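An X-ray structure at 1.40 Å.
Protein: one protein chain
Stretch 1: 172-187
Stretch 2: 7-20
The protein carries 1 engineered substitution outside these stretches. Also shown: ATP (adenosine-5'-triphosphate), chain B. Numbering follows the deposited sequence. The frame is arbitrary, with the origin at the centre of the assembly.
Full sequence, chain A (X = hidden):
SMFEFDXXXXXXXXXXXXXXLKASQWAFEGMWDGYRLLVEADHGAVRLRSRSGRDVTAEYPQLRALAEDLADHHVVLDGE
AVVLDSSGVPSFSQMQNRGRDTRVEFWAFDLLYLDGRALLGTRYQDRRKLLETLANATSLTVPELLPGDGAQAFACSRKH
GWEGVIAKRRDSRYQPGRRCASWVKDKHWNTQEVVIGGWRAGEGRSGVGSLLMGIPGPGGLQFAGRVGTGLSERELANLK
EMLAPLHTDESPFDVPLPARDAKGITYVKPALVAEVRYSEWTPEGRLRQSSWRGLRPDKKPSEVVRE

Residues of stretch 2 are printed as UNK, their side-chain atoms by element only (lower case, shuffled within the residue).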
# COMPACT_ATOMS: atom_id res chain seq x y z
N SER A 172 -16.53 1.86 16.55
CA SER A 172 -16.12 0.50 16.22
C SER A 172 -14.97 -0.00 17.11
O SER A 172 -14.04 0.74 17.44
CB SER A 172 -15.75 0.35 14.74
OG SER A 172 -14.71 1.21 14.33
N ARG A 173 -15.05 -1.28 17.45
CA ARG A 173 -13.97 -1.97 18.15
C ARG A 173 -12.89 -2.38 17.15
O ARG A 173 -13.06 -2.30 15.93
CB ARG A 173 -14.53 -3.17 18.93
CG ARG A 173 -14.27 -4.55 18.31
CD ARG A 173 -15.01 -5.67 19.04
NE ARG A 173 -14.51 -5.90 20.40
CZ ARG A 173 -13.32 -6.42 20.71
NH1 ARG A 173 -12.47 -6.78 19.75
NH2 ARG A 173 -12.98 -6.58 21.98
N TYR A 174 -11.75 -2.81 17.67
CA TYR A 174 -10.66 -3.31 16.84
C TYR A 174 -10.76 -4.82 16.77
O TYR A 174 -10.76 -5.49 17.81
CB TYR A 174 -9.30 -2.91 17.41
CG TYR A 174 -8.18 -3.08 16.41
CD1 TYR A 174 -7.81 -2.04 15.57
CD2 TYR A 174 -7.55 -4.32 16.25
CE1 TYR A 174 -6.79 -2.19 14.62
CE2 TYR A 174 -6.54 -4.49 15.29
CZ TYR A 174 -6.17 -3.42 14.49
OH TYR A 174 -5.18 -3.59 13.55
N GLN A 175 -10.86 -5.37 15.55
CA GLN A 175 -11.06 -6.80 15.33
C GLN A 175 -9.83 -7.39 14.65
O GLN A 175 -9.72 -7.38 13.41
CB GLN A 175 -12.32 -7.03 14.49
CG GLN A 175 -13.54 -6.42 15.14
CD GLN A 175 -14.84 -6.88 14.52
OE1 GLN A 175 -15.65 -6.06 14.08
NE2 GLN A 175 -15.05 -8.19 14.49
N PRO A 176 -8.87 -7.91 15.41
CA PRO A 176 -7.63 -8.40 14.80
C PRO A 176 -7.90 -9.51 13.80
O PRO A 176 -8.70 -10.42 14.04
CB PRO A 176 -6.81 -8.89 15.99
CG PRO A 176 -7.36 -8.16 17.17
CD PRO A 176 -8.81 -7.97 16.89
N GLY A 177 -7.23 -9.42 12.65
CA GLY A 177 -7.25 -10.49 11.68
C GLY A 177 -8.52 -10.61 10.89
O GLY A 177 -8.74 -11.63 10.23
N ARG A 178 -9.39 -9.60 10.93
CA ARG A 178 -10.68 -9.68 10.25
C ARG A 178 -10.87 -8.46 9.35
O ARG A 178 -10.49 -7.34 9.71
CB ARG A 178 -11.83 -9.70 11.25
CG ARG A 178 -11.93 -10.96 12.08
CD ARG A 178 -13.17 -10.94 12.95
NE ARG A 178 -14.27 -11.72 12.39
CZ ARG A 178 -15.18 -11.24 11.54
NH1 ARG A 178 -15.12 -9.97 11.16
NH2 ARG A 178 -16.14 -12.02 11.08
N ARG A 179 -11.48 -8.68 8.19
CA ARG A 179 -11.92 -7.60 7.33
C ARG A 179 -13.36 -7.26 7.70
O ARG A 179 -14.21 -8.16 7.76
CB ARG A 179 -11.83 -8.01 5.87
CG ARG A 179 -11.96 -6.85 4.90
CD ARG A 179 -11.85 -7.30 3.44
NE ARG A 179 -10.59 -8.00 3.16
CZ ARG A 179 -9.45 -7.41 2.83
NH1 ARG A 179 -9.38 -6.08 2.74
NH2 ARG A 179 -8.38 -8.15 2.57
N CYS A 180 -13.63 -5.98 7.96
CA CYS A 180 -14.86 -5.60 8.64
C CYS A 180 -15.60 -4.50 7.90
O CYS A 180 -14.99 -3.63 7.28
CB CYS A 180 -14.56 -5.11 10.06
SG CYS A 180 -13.74 -6.36 11.08
N ALA A 181 -16.93 -4.52 8.03
CA ALA A 181 -17.77 -3.48 7.45
C ALA A 181 -17.59 -2.13 8.14
O ALA A 181 -17.99 -1.10 7.58
CB ALA A 181 -19.24 -3.90 7.50
N SER A 182 -16.98 -2.11 9.32
CA SER A 182 -16.76 -0.86 10.05
C SER A 182 -15.59 -0.05 9.51
O SER A 182 -15.38 1.08 9.97
CB SER A 182 -16.54 -1.18 11.53
OG SER A 182 -15.47 -2.11 11.64
N TRP A 183 -14.80 -0.61 8.60
CA TRP A 183 -13.72 0.11 7.93
C TRP A 183 -13.96 0.01 6.43
O TRP A 183 -14.12 -1.09 5.91
CB TRP A 183 -12.35 -0.52 8.22
CG TRP A 183 -11.73 -0.26 9.56
CD1 TRP A 183 -12.34 0.14 10.70
CD2 TRP A 183 -10.34 -0.39 9.87
NE1 TRP A 183 -11.42 0.26 11.73
CE2 TRP A 183 -10.18 -0.07 11.23
CE3 TRP A 183 -9.22 -0.77 9.13
CZ2 TRP A 183 -8.93 -0.09 11.86
CZ3 TRP A 183 -7.98 -0.80 9.75
CH2 TRP A 183 -7.85 -0.46 11.10
N VAL A 184 -13.97 1.16 5.74
CA VAL A 184 -14.28 1.19 4.31
C VAL A 184 -13.14 1.89 3.59
O VAL A 184 -12.78 3.02 3.95
CB VAL A 184 -15.60 1.94 4.06
CG1 VAL A 184 -15.91 1.95 2.58
CG2 VAL A 184 -16.75 1.28 4.84
N LYS A 185 -12.56 1.24 2.59
CA LYS A 185 -11.44 1.78 1.84
C LYS A 185 -11.88 2.18 0.44
O LYS A 185 -12.65 1.45 -0.20
CB LYS A 185 -10.26 0.80 1.77
CG LYS A 185 -10.64 -0.61 1.35
CD LYS A 185 -9.40 -1.44 1.05
CE LYS A 185 -9.79 -2.81 0.50
NZ LYS A 185 -8.60 -3.56 -0.01
N ASP A 186 -11.38 3.32 -0.04
CA ASP A 186 -11.88 3.94 -1.27
C ASP A 186 -10.72 4.71 -1.90
O ASP A 186 -10.13 5.57 -1.25
CB ASP A 186 -13.04 4.88 -0.90
CG ASP A 186 -13.79 5.42 -2.08
OD1 ASP A 186 -13.39 5.15 -3.23
OD2 ASP A 186 -14.79 6.14 -1.86
N LYS A 187 -10.41 4.43 -3.16
CA LYS A 187 -9.30 5.06 -3.87
C LYS A 187 -9.82 6.02 -4.94
O LYS A 187 -10.87 5.78 -5.54
CB LYS A 187 -8.42 4.00 -4.54
CG LYS A 187 -7.73 3.07 -3.55
CD LYS A 187 -6.52 2.40 -4.18
CE LYS A 187 -6.32 1.01 -3.63
NZ LYS A 187 -6.89 -0.03 -4.52
N UNK A 7 0.15 -12.66 19.18
CA UNK A 7 -0.96 -13.30 18.49
C UNK A 7 -1.71 -12.35 17.57
O UNK A 7 -2.70 -12.75 16.96
c UNK A 7 -1.95 -13.90 19.50
o UNK A 7 -0.32 -15.62 19.84
c UNK A 7 -1.44 -15.18 20.12
n UNK A 7 -2.26 -15.79 20.97
N UNK A 8 -1.24 -11.11 17.44
CA UNK A 8 -2.01 -10.04 16.82
C UNK A 8 -1.82 -10.02 15.31
O UNK A 8 -0.70 -10.17 14.81
c UNK A 8 -3.72 -8.28 18.54
c UNK A 8 -1.80 -6.70 18.78
c UNK A 8 -2.21 -8.15 18.63
c UNK A 8 -1.55 -8.70 17.38
N UNK A 9 -2.92 -9.80 14.60
CA UNK A 9 -2.93 -9.54 13.17
C UNK A 9 -3.77 -8.31 12.89
O UNK A 9 -4.71 -8.02 13.64
c UNK A 9 -3.52 -10.74 12.40
N UNK A 10 -3.45 -7.55 11.84
CA UNK A 10 -4.15 -6.29 11.61
C UNK A 10 -5.59 -6.49 11.18
O UNK A 10 -5.95 -7.47 10.52
c UNK A 10 -3.34 -5.64 10.48
c UNK A 10 -2.05 -6.41 10.40
c UNK A 10 -2.36 -7.79 10.88
N UNK A 11 -6.42 -5.53 11.59
CA UNK A 11 -7.78 -5.39 11.09
C UNK A 11 -7.73 -4.86 9.66
O UNK A 11 -6.83 -4.11 9.28
c UNK A 11 -9.98 -4.22 11.69
c UNK A 11 -8.50 -4.39 11.98
c UNK A 11 -12.41 -3.03 12.31
s UNK A 11 -10.74 -3.19 12.97
N UNK A 12 -8.71 -5.25 8.85
CA UNK A 12 -8.71 -4.94 7.42
C UNK A 12 -10.00 -4.22 7.04
O UNK A 12 -11.03 -4.36 7.70
c UNK A 12 -7.23 -8.32 6.17
c UNK A 12 -6.00 -6.14 6.44
c UNK A 12 -7.22 -6.96 6.87
c UNK A 12 -8.52 -6.21 6.59
N UNK A 13 -9.92 -3.46 5.94
CA UNK A 13 -11.01 -2.62 5.45
C UNK A 13 -11.71 -3.28 4.27
O UNK A 13 -11.13 -4.07 3.53
c UNK A 13 -10.50 -1.25 5.01
N UNK A 14 -12.97 -2.93 4.11
CA UNK A 14 -13.78 -3.43 3.00
C UNK A 14 -13.81 -2.40 1.88
O UNK A 14 -14.05 -1.21 2.14
c UNK A 14 -15.21 -3.64 3.48
c UNK A 14 -16.03 -4.30 2.42
o UNK A 14 -15.21 -4.50 4.63
N UNK A 15 -13.60 -2.85 0.65
CA UNK A 15 -13.67 -1.93 -0.47
C UNK A 15 -15.07 -1.35 -0.59
O UNK A 15 -16.07 -2.09 -0.58
c UNK A 15 -13.30 -2.66 -1.77
c UNK A 15 -12.49 -1.15 -4.96
n UNK A 15 -12.82 -2.17 -4.19
c UNK A 15 -12.67 -0.41 -2.91
n UNK A 15 -12.39 -0.07 -4.21
c UNK A 15 -12.94 -1.74 -2.89
N UNK A 16 -15.16 -0.03 -0.70
CA UNK A 16 -16.46 0.59 -0.85
C UNK A 16 -16.32 2.03 -1.29
O UNK A 16 -15.27 2.46 -1.76
N UNK A 17 -17.39 2.78 -1.08
CA UNK A 17 -17.45 4.20 -1.42
C UNK A 17 -17.69 5.00 -0.16
O UNK A 17 -18.65 4.72 0.57
o UNK A 17 -18.18 3.88 -3.69
c UNK A 17 -18.76 5.96 -2.66
c UNK A 17 -18.56 4.47 -2.45
N UNK A 18 -16.83 5.98 0.11
CA UNK A 18 -16.96 6.76 1.34
C UNK A 18 -17.79 8.02 1.19
O UNK A 18 -18.23 8.59 2.20
c UNK A 18 -14.82 8.08 1.15
c UNK A 18 -15.62 7.12 2.02
c UNK A 18 -14.82 5.87 2.34
N UNK A 19 -18.03 8.47 -0.05
CA UNK A 19 -18.88 9.63 -0.28
C UNK A 19 -20.31 9.16 -0.03
O UNK A 19 -20.78 8.22 -0.67
c UNK A 19 -18.74 10.11 -1.72
N UNK A 20 -20.97 9.80 0.92
CA UNK A 20 -22.25 9.35 1.44
C UNK A 20 -22.21 9.08 2.92
O UNK A 20 -23.23 9.23 3.60
PG ATP B . -5.76 -5.41 1.51
O1G ATP B . -6.95 -4.62 1.99
O2G ATP B . -5.95 -6.92 1.49
O3G ATP B . -4.47 -4.99 2.19
PB ATP B . -4.55 -4.09 -0.81
O1B ATP B . -4.80 -4.16 -2.30
O2B ATP B . -3.16 -4.28 -0.25
O3B ATP B . -5.60 -5.07 -0.07
PA ATP B . -5.80 -1.48 -0.96
O1A ATP B . -7.05 -1.98 -1.62
O2A ATP B . -4.70 -0.73 -1.68
O3A ATP B . -5.12 -2.72 -0.22
O5' ATP B . -6.19 -0.74 0.42
C5' ATP B . -5.24 0.06 1.12
C4' ATP B . -4.33 -0.80 2.00
O4' ATP B . -3.57 0.10 2.81
C3' ATP B . -5.08 -1.71 2.95
O3' ATP B . -4.22 -2.80 3.30
C2' ATP B . -5.24 -0.82 4.14
O2' ATP B . -5.46 -1.56 5.35
C1' ATP B . -3.91 -0.07 4.19
N9 ATP B . -4.05 1.30 4.72
C8 ATP B . -3.51 2.42 4.19
N7 ATP B . -3.81 3.51 4.95
C5 ATP B . -4.53 3.05 5.99
C6 ATP B . -5.18 3.67 7.15
N6 ATP B . -5.13 4.99 7.33
N1 ATP B . -5.84 2.86 8.00
C2 ATP B . -5.92 1.54 7.83
N3 ATP B . -5.36 0.90 6.78
C4 ATP B . -4.69 1.61 5.84
O HOH W 1 -11.92 2.50 -4.77
O HOH W 2 -14.89 3.08 -4.63
O HOH W 3 -16.03 8.48 -2.38

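Position 7 has two side-chain carbons, the second carrying one oxygen and one nitrogen, and lies out of reach of stretch 1: Asn7. Position 8 has four carbons forked at the second; one terminal carbon lies 3.9 Å from Pro176 CG, an apolar contact made by Leu8 CD2. Position 9 has a single carbon, hence Ala9; its O accepts a weak bond from Gly177 N (3.0 Å, 123° at the hydrogen).

At position 10 three carbons close a ring onto the backbone N, which defines Pro10. Its O receives a second weak bond from Gly177 N, at 3.2 Å.

Position 11 is an unbranched chain of two carbons, a sulfur and a carbon, so it is Met11. All three chi angles are t, and the extended chain crosses two rings: CB lies 3.9 Å from the centroid of the Tyr174 ring, over its face, and CE lies 3.6 Å from that of the Trp183 five-membered ring, 18° off the normal. Gln175 N donates a weak bond to Met11 SD (3.4 Å), while Met11 N donates to Tyr174 OH (3.0 Å, 172°).

Position 12 again shows four carbons forked at the second: Leu12, whose CD1 lies over a face of the Arg179 guanidinium, 3.8 Å from NH2. Position 13 has one carbon, 3.8 Å from Trp183 CB, and is Ala13; its O accepts from Arg179 NH1 at 2.8 Å. Position 14 has a carbon bearing one oxygen and one carbon, hence Thr14, with OG1 donating to Cys180 O at 2.8 Å.

Position 15 has one carbon and a five-membered ring of three carbons and two nitrogens. This is His15; Lys185 O lies at the edge of its ring, near the ring plane, 3.3 Å from His15 CD2. Position 16 has no side chain: Gly16. An ideal CB would sit 2.9 Å from Val184 CG1, a clash.

Position 17, with a carbon bearing one oxygen and one carbon, is Thr17. Position 18, a carbon bearing two carbons, is Val18; its N donates to Asp186 OD2 (2.8 Å). Position 19 has one carbon, Ala19, and position 20 none, Gly20.

The contact works as parallel strand pairing interrupted by the corner at 181-183. Before it, Leu12 N bonds to Arg178 O (2.9 Å) and Cys180 N to Leu12 O (3.1 Å); after it, Thr14 N bonds to Trp183 O (2.8 Å) and Lys185 N to Thr14 O (2.9 Å). Met11 packs against the aromatic rings, while Arg179 NH1 (2.9 Å) and Lys185 NZ (2.8 Å) both reach ATP O1G.

Stretch 2 7-20: NLAPMLATHGTVAG
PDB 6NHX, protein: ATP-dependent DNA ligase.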